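PDB 2XSG: CCMAN5, which probably hydrolyses mannosidic bonds as a calcium-containing alpha-mannosidase of glycoside hydrolase family 92, with a use in uncovering mannose-6-phosphate on yeast-made glycoproteins. Local coordinates for residues A[8-13]-A[281-286]; A[312-317]-A[665-670]. All blocks are in the same frame, centred on the assembly; numbering follows the deposited sequence.

Contact 1: A[8-13]-A[281-286]; sequences DYASLV and RTRAEW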
ATOM      1  N   ASP A   8      10.647  13.599  17.975  1.00 17.88           N
ATOM      2  CA  ASP A   8       9.380  13.880  17.273  1.00 16.72           C
ATOM      3  C   ASP A   8       9.488  13.626  15.768  1.00 15.16           C
ATOM      4  O   ASP A   8       9.581  14.556  14.960  1.00 14.91           O
ATOM      5  CB  ASP A   8       8.847  15.285  17.574  1.00 16.70           C
ATOM      6  CG  ASP A   8       7.419  15.498  17.047  1.00 17.66           C
ATOM      7  OD1 ASP A   8       6.497  14.746  17.406  1.00 18.70           O
ATOM      8  OD2 ASP A   8       7.207  16.436  16.272  1.00 19.66           O
ATOM      9  N   TYR A   9       9.461  12.348  15.416  1.00 13.62           N
ATOM     10  CA  TYR A   9       9.536  11.902  14.029  1.00 12.13           C
ATOM     11  C   TYR A   9       8.301  12.314  13.239  1.00 10.97           C
ATOM     12  O   TYR A   9       8.396  12.598  12.038  1.00 10.38           O
ATOM     13  CB  TYR A   9       9.720  10.393  13.967  1.00 12.01           C
ATOM     14  CG  TYR A   9      11.016   9.906  14.580  1.00 13.18           C
ATOM     15  CD1 TYR A   9      12.224  10.073  13.908  1.00 13.23           C
ATOM     16  CD2 TYR A   9      11.034   9.290  15.840  1.00 13.66           C
ATOM     17  CE1 TYR A   9      13.420   9.632  14.451  1.00 14.44           C
ATOM     18  CE2 TYR A   9      12.238   8.848  16.399  1.00 15.46           C
ATOM     19  CZ  TYR A   9      13.421   9.028  15.688  1.00 15.55           C
ATOM     20  OH  TYR A   9      14.618   8.609  16.202  1.00 18.14           O
ATOM     21  N   ALA A  10       7.161  12.384  13.918  1.00  9.65           N
ATOM     22  CA  ALA A  10       5.911  12.816  13.284  1.00  8.97           C
ATOM     23  C   ALA A  10       6.049  14.151  12.534  1.00  8.69           C
ATOM     24  O   ALA A  10       5.462  14.323  11.471  1.00  8.57           O
ATOM     25  CB  ALA A  10       4.777  12.867  14.295  1.00  8.65           C
ATOM     26  N   SER A  11       6.851  15.070  13.064  1.00  8.06           N
ATOM     27  CA  SER A  11       7.071  16.379  12.424  1.00  8.34           C
ATOM     28  C   SER A  11       7.804  16.283  11.084  1.00  7.53           C
ATOM     29  O   SER A  11       7.724  17.207  10.255  1.00  7.54           O
ATOM     30  CB  SER A  11       7.846  17.313  13.367  1.00  8.75           C
ATOM     31  OG  SER A  11       9.139  16.775  13.630  1.00 10.17           O
ATOM     32  N   LEU A  12       8.496  15.168  10.860  1.00  6.75           N
ATOM     33  CA  LEU A  12       9.225  14.957   9.599  1.00  6.43           C
ATOM     34  C   LEU A  12       8.381  14.387   8.454  1.00  6.49           C
ATOM     35  O   LEU A  12       8.737  14.539   7.278  1.00  6.05           O
ATOM     36  CB  LEU A  12      10.467  14.091   9.820  1.00  5.66           C
ATOM     37  CG  LEU A  12      11.525  14.612  10.783  1.00  5.97           C
ATOM     38  CD1 LEU A  12      12.677  13.601  10.842  1.00  5.72           C
ATOM     39  CD2 LEU A  12      12.055  16.032  10.387  1.00  4.79           C
ATOM     40  N   VAL A  13       7.279  13.723   8.804  1.00  6.50           N
ATOM     41  CA  VAL A  13       6.301  13.215   7.839  1.00  5.75           C
ATOM     42  C   VAL A  13       5.576  14.368   7.112  1.00  6.47           C
ATOM     43  O   VAL A  13       5.076  15.312   7.745  1.00  6.44           O
ATOM     44  CB  VAL A  13       5.278  12.279   8.553  1.00  5.92           C
ATOM     45  CG1 VAL A  13       4.169  11.808   7.630  1.00  4.36           C
ATOM     46  CG2 VAL A  13       5.989  11.073   9.156  1.00  5.67           C
ATOM     47  N   ARG A 281      -2.472  11.705  21.677  1.00  7.69           N
ATOM     48  CA  ARG A 281      -2.163  10.281  21.874  1.00  7.74           C
ATOM     49  C   ARG A 281      -1.845   9.559  20.564  1.00  7.31           C
ATOM     50  O   ARG A 281      -0.975   8.682  20.516  1.00  7.07           O
ATOM     51  CB  ARG A 281      -3.279   9.575  22.625  1.00  7.90           C
ATOM     52  CG  ARG A 281      -3.012   8.105  22.872  1.00  9.37           C
ATOM     53  CD  ARG A 281      -4.236   7.417  23.451  1.00 11.52           C
ATOM     54  NE  ARG A 281      -5.359   7.438  22.514  1.00  9.95           N
ATOM     55  CZ  ARG A 281      -6.588   7.004  22.791  1.00  9.96           C
ATOM     56  NH1 ARG A 281      -6.875   6.514  23.991  1.00  6.73           N
ATOM     57  NH2 ARG A 281      -7.537   7.070  21.861  1.00  8.76           N
ATOM     58  N   THR A 282      -2.535   9.933  19.490  1.00  6.77           N
ATOM     59  CA  THR A 282      -2.236   9.317  18.203  1.00  6.38           C
ATOM     60  C   THR A 282      -0.887   9.801  17.681  1.00  6.01           C
ATOM     61  O   THR A 282      -0.159   9.020  17.063  1.00  6.03           O
ATOM     62  CB  THR A 282      -3.342   9.532  17.187  1.00  6.08           C
ATOM     63  OG1 THR A 282      -4.551   8.957  17.700  1.00  6.13           O
ATOM     64  CG2 THR A 282      -2.990   8.859  15.882  1.00  6.09           C
ATOM     65  N   ARG A 283      -0.543  11.067  17.939  1.00  5.94           N
ATOM     66  CA  ARG A 283       0.787  11.575  17.549  1.00  5.81           C
ATOM     67  C   ARG A 283       1.891  10.779  18.237  1.00  6.15           C
ATOM     68  O   ARG A 283       2.876  10.419  17.589  1.00  6.44           O
ATOM     69  CB  ARG A 283       0.962  13.082  17.797  1.00  6.05           C
ATOM     70  CG  ARG A 283       2.315  13.628  17.277  1.00  6.34           C
ATOM     71  CD  ARG A 283       2.629  15.046  17.787  1.00  9.20           C
ATOM     72  NE  ARG A 283       3.767  15.637  17.073  1.00 10.87           N
ATOM     73  CZ  ARG A 283       3.683  16.301  15.916  1.00 11.47           C
ATOM     74  NH1 ARG A 283       2.513  16.476  15.313  1.00 11.70           N
ATOM     75  NH2 ARG A 283       4.779  16.792  15.351  1.00 11.08           N
ATOM     76  N   ALA A 284       1.710  10.488  19.532  1.00  5.82           N
ATOM     77  CA  ALA A 284       2.677   9.695  20.296  1.00  5.99           C
ATOM     78  C   ALA A 284       2.759   8.264  19.787  1.00  5.44           C
ATOM     79  O   ALA A 284       3.847   7.705  19.658  1.00  5.00           O
ATOM     80  CB  ALA A 284       2.354   9.714  21.807  1.00  5.81           C
ATOM     81  N   GLU A 285       1.611   7.664  19.513  1.00  5.57           N
ATOM     82  CA  GLU A 285       1.595   6.354  18.876  1.00  6.57           C
ATOM     83  C   GLU A 285       2.399   6.361  17.550  1.00  6.30           C
ATOM     84  O   GLU A 285       3.158   5.416  17.277  1.00  6.47           O
ATOM     85  CB  GLU A 285       0.149   5.865  18.689  1.00  7.09           C
ATOM     86  CG  GLU A 285       0.036   4.474  18.086  1.00  9.96           C
ATOM     87  CD  GLU A 285      -1.411   4.026  17.883  1.00 14.74           C
ATOM     88  OE1 GLU A 285      -2.338   4.733  18.372  1.00 14.84           O
ATOM     89  OE2 GLU A 285      -1.608   2.964  17.231  1.00 13.97           O
ATOM     90  N   TRP A 286       2.267   7.426  16.750  1.00  5.75           N
ATOM     91  CA  TRP A 286       3.044   7.512  15.501  1.00  5.67           C
ATOM     92  C   TRP A 286       4.532   7.627  15.780  1.00  6.24           C
ATOM     93  O   TRP A 286       5.347   6.997  15.103  1.00  5.47           O
ATOM     94  CB  TRP A 286       2.575   8.657  14.601  1.00  4.30           C
ATOM     95  CG  TRP A 286       1.502   8.224  13.642  1.00  4.00           C
ATOM     96  CD1 TRP A 286       0.197   8.634  13.627  1.00  2.00           C
ATOM     97  CD2 TRP A 286       1.639   7.284  12.561  1.00  2.61           C
ATOM     98  NE1 TRP A 286      -0.485   8.024  12.592  1.00  3.49           N
ATOM     99  CE2 TRP A 286       0.372   7.179  11.933  1.00  2.76           C
ATOM    100  CE3 TRP A 286       2.701   6.501  12.079  1.00  3.58           C
ATOM    101  CZ2 TRP A 286       0.145   6.335  10.842  1.00  2.00           C
ATOM    102  CZ3 TRP A 286       2.474   5.655  10.982  1.00  2.00           C
ATOM    103  CH2 TRP A 286       1.207   5.584  10.378  1.00  2.00           C
TER
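Asp8 and Arg283 form a side-on salt bridge that ties the N-terminal 8-13 turn to helix 275-290, one of the two helices, 259-270 and 275-290, that follow the mostly beta N-terminal part of this family 92 enzyme. The guanidinium offers NE and NH2, one to each carboxylate oxygen. Arg283 NH2 reaches Asp8 OD2 at 2.6 Å, nearly straight at 171° and in the guanidinium plane, on the syn lone pair. Arg283 NE meets Asp8 OD1 at 2.9 Å, from the syn side but tilted out of both the carboxylate and the guanidinium plane. This second bond is more bent. The two flat groups lie 22° apart, so they are nearly coplanar. Arg283 has CG anti to its backbone N (chi1 -175°) and an extended chain to NE, which carries the charge from the helix out to the turn.

Ala10 covers one guanidinium face. Its CB sits 3.9 Å above the plane, over the centre, and it also touches the Arg283 CG. Ser11 closes the turn on itself: its OG gives a hydrogen bond of 2.6 Å to the carbonyl O of Asp8. The Ser11 CB packs 3.7 Å from Arg283 NH2. Asn287, one helical turn on from Arg283, adds to the grip. Its ND2 bonds Asp8 OD1 and its OD1 takes the backbone N of Ala10.

Asp8 OD1 therefore has two donors. Two bonds to separate oxygens fix the rotation of the carboxylate against the guanidinium. The paired charges probably favour the ionised form of Asp8 in this partly buried place.

Contact 2: A[312-317]-A[665-670]; sequences YTHLYR and TMSTMF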
ATOM      1  N   TYR A 312      10.926   9.348   6.385  1.00  4.62           N
ATOM      2  CA  TYR A 312       9.902   9.248   7.434  1.00  4.28           C
ATOM      3  C   TYR A 312       8.464   9.332   6.894  1.00  4.25           C
ATOM      4  O   TYR A 312       7.555   8.703   7.447  1.00  4.02           O
ATOM      5  CB  TYR A 312      10.165  10.191   8.627  1.00  4.30           C
ATOM      6  CG  TYR A 312      11.282   9.642   9.507  1.00  4.79           C
ATOM      7  CD1 TYR A 312      11.075   8.505  10.318  1.00  4.94           C
ATOM      8  CD2 TYR A 312      12.542  10.218   9.501  1.00  3.40           C
ATOM      9  CE1 TYR A 312      12.099   7.983  11.092  1.00  2.64           C
ATOM     10  CE2 TYR A 312      13.577   9.707  10.272  1.00  3.53           C
ATOM     11  CZ  TYR A 312      13.349   8.574  11.056  1.00  3.02           C
ATOM     12  OH  TYR A 312      14.368   8.071  11.816  1.00  2.10           O
ATOM     13  N   THR A 313       8.284  10.094   5.821  1.00  3.99           N
ATOM     14  CA  THR A 313       7.011  10.175   5.126  1.00  3.87           C
ATOM     15  C   THR A 313       6.643   8.789   4.570  1.00  4.37           C
ATOM     16  O   THR A 313       5.501   8.336   4.712  1.00  3.58           O
ATOM     17  CB  THR A 313       7.054  11.224   3.989  1.00  4.61           C
ATOM     18  OG1 THR A 313       7.315  12.530   4.539  1.00  2.83           O
ATOM     19  CG2 THR A 313       5.733  11.233   3.198  1.00  3.47           C
ATOM     20  N   HIS A 314       7.611   8.116   3.954  1.00  3.68           N
ATOM     21  CA  HIS A 314       7.346   6.795   3.387  1.00  4.29           C
ATOM     22  C   HIS A 314       7.299   5.694   4.451  1.00  4.18           C
ATOM     23  O   HIS A 314       6.563   4.699   4.294  1.00  4.46           O
ATOM     24  CB  HIS A 314       8.304   6.461   2.236  1.00  3.78           C
ATOM     25  CG  HIS A 314       8.118   7.349   1.045  1.00  4.89           C
ATOM     26  ND1 HIS A 314       6.904   7.490   0.410  1.00  6.14           N
ATOM     27  CD2 HIS A 314       8.980   8.163   0.391  1.00  2.94           C
ATOM     28  CE1 HIS A 314       7.024   8.344  -0.587  1.00  3.28           C
ATOM     29  NE2 HIS A 314       8.278   8.756  -0.629  1.00  4.88           N
ATOM     30  N   LEU A 315       8.045   5.862   5.542  1.00  3.33           N
ATOM     31  CA  LEU A 315       7.851   4.956   6.674  1.00  3.00           C
ATOM     32  C   LEU A 315       6.399   5.081   7.190  1.00  3.01           C
ATOM     33  O   LEU A 315       5.721   4.063   7.462  1.00  2.44           O
ATOM     34  CB  LEU A 315       8.864   5.216   7.794  1.00  2.86           C
ATOM     35  CG  LEU A 315       8.999   4.190   8.925  1.00  2.78           C
ATOM     36  CD1 LEU A 315       9.482   2.816   8.417  1.00  4.34           C
ATOM     37  CD2 LEU A 315       9.922   4.691  10.033  1.00  3.53           C
ATOM     38  N   TYR A 316       5.915   6.320   7.304  1.00  2.52           N
ATOM     39  CA  TYR A 316       4.518   6.563   7.687  1.00  2.15           C
ATOM     40  C   TYR A 316       3.550   5.801   6.753  1.00  2.52           C
ATOM     41  O   TYR A 316       2.653   5.121   7.207  1.00  2.00           O
ATOM     42  CB  TYR A 316       4.242   8.070   7.730  1.00  2.39           C
ATOM     43  CG  TYR A 316       2.783   8.481   7.729  1.00  2.59           C
ATOM     44  CD1 TYR A 316       2.044   8.544   8.918  1.00  3.52           C
ATOM     45  CD2 TYR A 316       2.146   8.830   6.544  1.00  2.02           C
ATOM     46  CE1 TYR A 316       0.689   8.929   8.911  1.00  4.17           C
ATOM     47  CE2 TYR A 316       0.805   9.209   6.528  1.00  4.06           C
ATOM     48  CZ  TYR A 316       0.082   9.261   7.711  1.00  3.51           C
ATOM     49  OH  TYR A 316      -1.247   9.646   7.690  1.00  2.98           O
ATOM     50  N   ARG A 317       3.782   5.900   5.450  1.00  2.89           N
ATOM     51  CA  ARG A 317       2.943   5.245   4.445  1.00  3.71           C
ATOM     52  C   ARG A 317       3.017   3.712   4.512  1.00  4.08           C
ATOM     53  O   ARG A 317       2.064   3.028   4.134  1.00  4.36           O
ATOM     54  CB  ARG A 317       3.350   5.703   3.046  1.00  3.59           C
ATOM     55  CG  ARG A 317       3.147   7.181   2.736  1.00  5.05           C
ATOM     56  CD  ARG A 317       1.686   7.555   2.818  1.00  6.68           C
ATOM     57  NE  ARG A 317       1.441   8.887   2.284  1.00  9.33           N
ATOM     58  CZ  ARG A 317       0.356   9.620   2.534  1.00  9.44           C
ATOM     59  NH1 ARG A 317      -0.608   9.161   3.324  1.00  9.43           N
ATOM     60  NH2 ARG A 317       0.244  10.822   1.992  1.00 11.03           N
ATOM     61  N   THR A 665       3.059   0.194  -1.124  1.00  2.25           N
ATOM     62  CA  THR A 665       4.175  -0.575  -1.715  1.00  2.81           C
ATOM     63  C   THR A 665       5.346   0.308  -2.159  1.00  2.30           C
ATOM     64  O   THR A 665       6.502   0.054  -1.796  1.00  2.00           O
ATOM     65  CB  THR A 665       3.738  -1.447  -2.903  1.00  3.07           C
ATOM     66  OG1 THR A 665       2.656  -2.284  -2.492  1.00  4.21           O
ATOM     67  CG2 THR A 665       4.924  -2.332  -3.396  1.00  2.00           C
ATOM     68  N   MET A 666       5.061   1.323  -2.968  1.00  2.65           N
ATOM     69  CA  MET A 666       6.137   2.190  -3.446  1.00  2.55           C
ATOM     70  C   MET A 666       6.876   2.843  -2.255  1.00  2.79           C
ATOM     71  O   MET A 666       8.114   2.869  -2.239  1.00  2.93           O
ATOM     72  CB  MET A 666       5.634   3.198  -4.484  1.00  3.03           C
ATOM     73  CG  MET A 666       5.179   2.548  -5.812  1.00  4.09           C
ATOM     74  SD  MET A 666       6.375   1.308  -6.423  1.00  5.65           S
ATOM     75  CE  MET A 666       5.786   1.088  -8.109  1.00  4.71           C
ATOM     76  N   SER A 667       6.124   3.297  -1.248  1.00  2.61           N
ATOM     77  CA  SER A 667       6.709   3.834   0.003  1.00  2.87           C
ATOM     78  C   SER A 667       7.599   2.825   0.727  1.00  3.32           C
ATOM     79  O   SER A 667       8.695   3.174   1.182  1.00  2.63           O
ATOM     80  CB  SER A 667       5.625   4.306   0.971  1.00  2.85           C
ATOM     81  OG  SER A 667       4.862   5.363   0.417  1.00  3.38           O
ATOM     82  N   THR A 668       7.104   1.585   0.843  1.00  3.43           N
ATOM     83  CA  THR A 668       7.832   0.497   1.489  1.00  3.50           C
ATOM     84  C   THR A 668       9.126   0.148   0.746  1.00  3.24           C
ATOM     85  O   THR A 668      10.151  -0.077   1.368  1.00  2.91           O
ATOM     86  CB  THR A 668       6.950  -0.750   1.635  1.00  4.03           C
ATOM     87  OG1 THR A 668       5.739  -0.398   2.306  1.00  3.77           O
ATOM     88  CG2 THR A 668       7.646  -1.805   2.450  1.00  4.58           C
ATOM     89  N   MET A 669       9.086   0.128  -0.586  1.00  3.01           N
ATOM     90  CA  MET A 669      10.327  -0.033  -1.356  1.00  2.90           C
ATOM     91  C   MET A 669      11.326   1.101  -1.130  1.00  2.84           C
ATOM     92  O   MET A 669      12.539   0.876  -1.121  1.00  2.92           O
ATOM     93  CB  MET A 669      10.034  -0.228  -2.844  1.00  3.18           C
ATOM     94  CG  MET A 669       9.111  -1.398  -3.141  1.00  2.97           C
ATOM     95  SD  MET A 669       9.609  -3.012  -2.461  1.00  9.77           S
ATOM     96  CE  MET A 669       8.555  -3.203  -1.030  1.00  6.25           C
ATOM     97  N   PHE A 670      10.833   2.319  -0.945  1.00  2.43           N
ATOM     98  CA  PHE A 670      11.730   3.435  -0.625  1.00  2.90           C
ATOM     99  C   PHE A 670      12.430   3.200   0.713  1.00  3.20           C
ATOM    100  O   PHE A 670      13.643   3.383   0.829  1.00  3.61           O
ATOM    101  CB  PHE A 670      10.986   4.770  -0.590  1.00  2.55           C
ATOM    102  CG  PHE A 670      11.889   5.953  -0.340  1.00  2.98           C
ATOM    103  CD1 PHE A 670      12.306   6.265   0.958  1.00  2.07           C
ATOM    104  CD2 PHE A 670      12.332   6.741  -1.395  1.00  2.00           C
ATOM    105  CE1 PHE A 670      13.163   7.342   1.181  1.00  3.54           C
ATOM    106  CE2 PHE A 670      13.194   7.825  -1.168  1.00  3.20           C
ATOM    107  CZ  PHE A 670      13.593   8.129   0.116  1.00  2.00           C
TER
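The Phe670 ring takes His314 over one face: CD2 of the imidazole lies 3.7 Å above the ring plane, offset toward the rim and nearest to Phe670 CG. The two rings meet obliquely, with planes 45° apart and centroids 5.0 Å apart. At the imidazole edge, near its plane, stands the hydroxyl of Ser667. His314 ND1 and Ser667 OG share a hydrogen bond of 2.9 Å, and either atom could be the donor. The bond is somewhat bent. Ser667 OG also bonds ND2 of Asn661.

This is buried helix-helix packing in the catalytic part of the protein. The axes of segments 312-317 and 665-670 pass 7.9 Å apart, with their N-to-C directions at 130°. The backbones are close where His314 and Ser667 face each other, with CA atoms 4.5 Å apart. The small serine allows this approach. Asp662, just before helix 665-675, is a calcium ligand, and the Ser667 side chain lies about 12 Å from the ion.

Ser667 OG would probably lose its ring partner, and a gap would open against the face of Phe670, with an alanine in place of His314.

Arg317 brings its CB against Ser667 OG at 3.1 Å. Its chain then bends at chi2 (-62°) and leads the guanidinium away, where NH1 and NH2 bond the carbonyl oxygens of Met27 and Val17.

Overall arrangement
Contact 1 is partly buried, about 20 Å from the centre of the chain, whereas contact 2 is fully buried, about 9 Å from it. Their centres lie about 15 Å apart, and they follow one another along the chain. They join different pairs of elements but meet at helix 306-318. Tyr9 packs on Tyr312 and Trp286 on Tyr316, so the N-terminal turn and helix 275-290 both lean on that helix. Another side of helix 306-318 carries His314 toward helix 665-675. The chemistry follows the place: a charged pair near the surface in contact 1, a side-chain hydrogen bond between an imidazole and a hydroxyl with ring packing inside in contact 2.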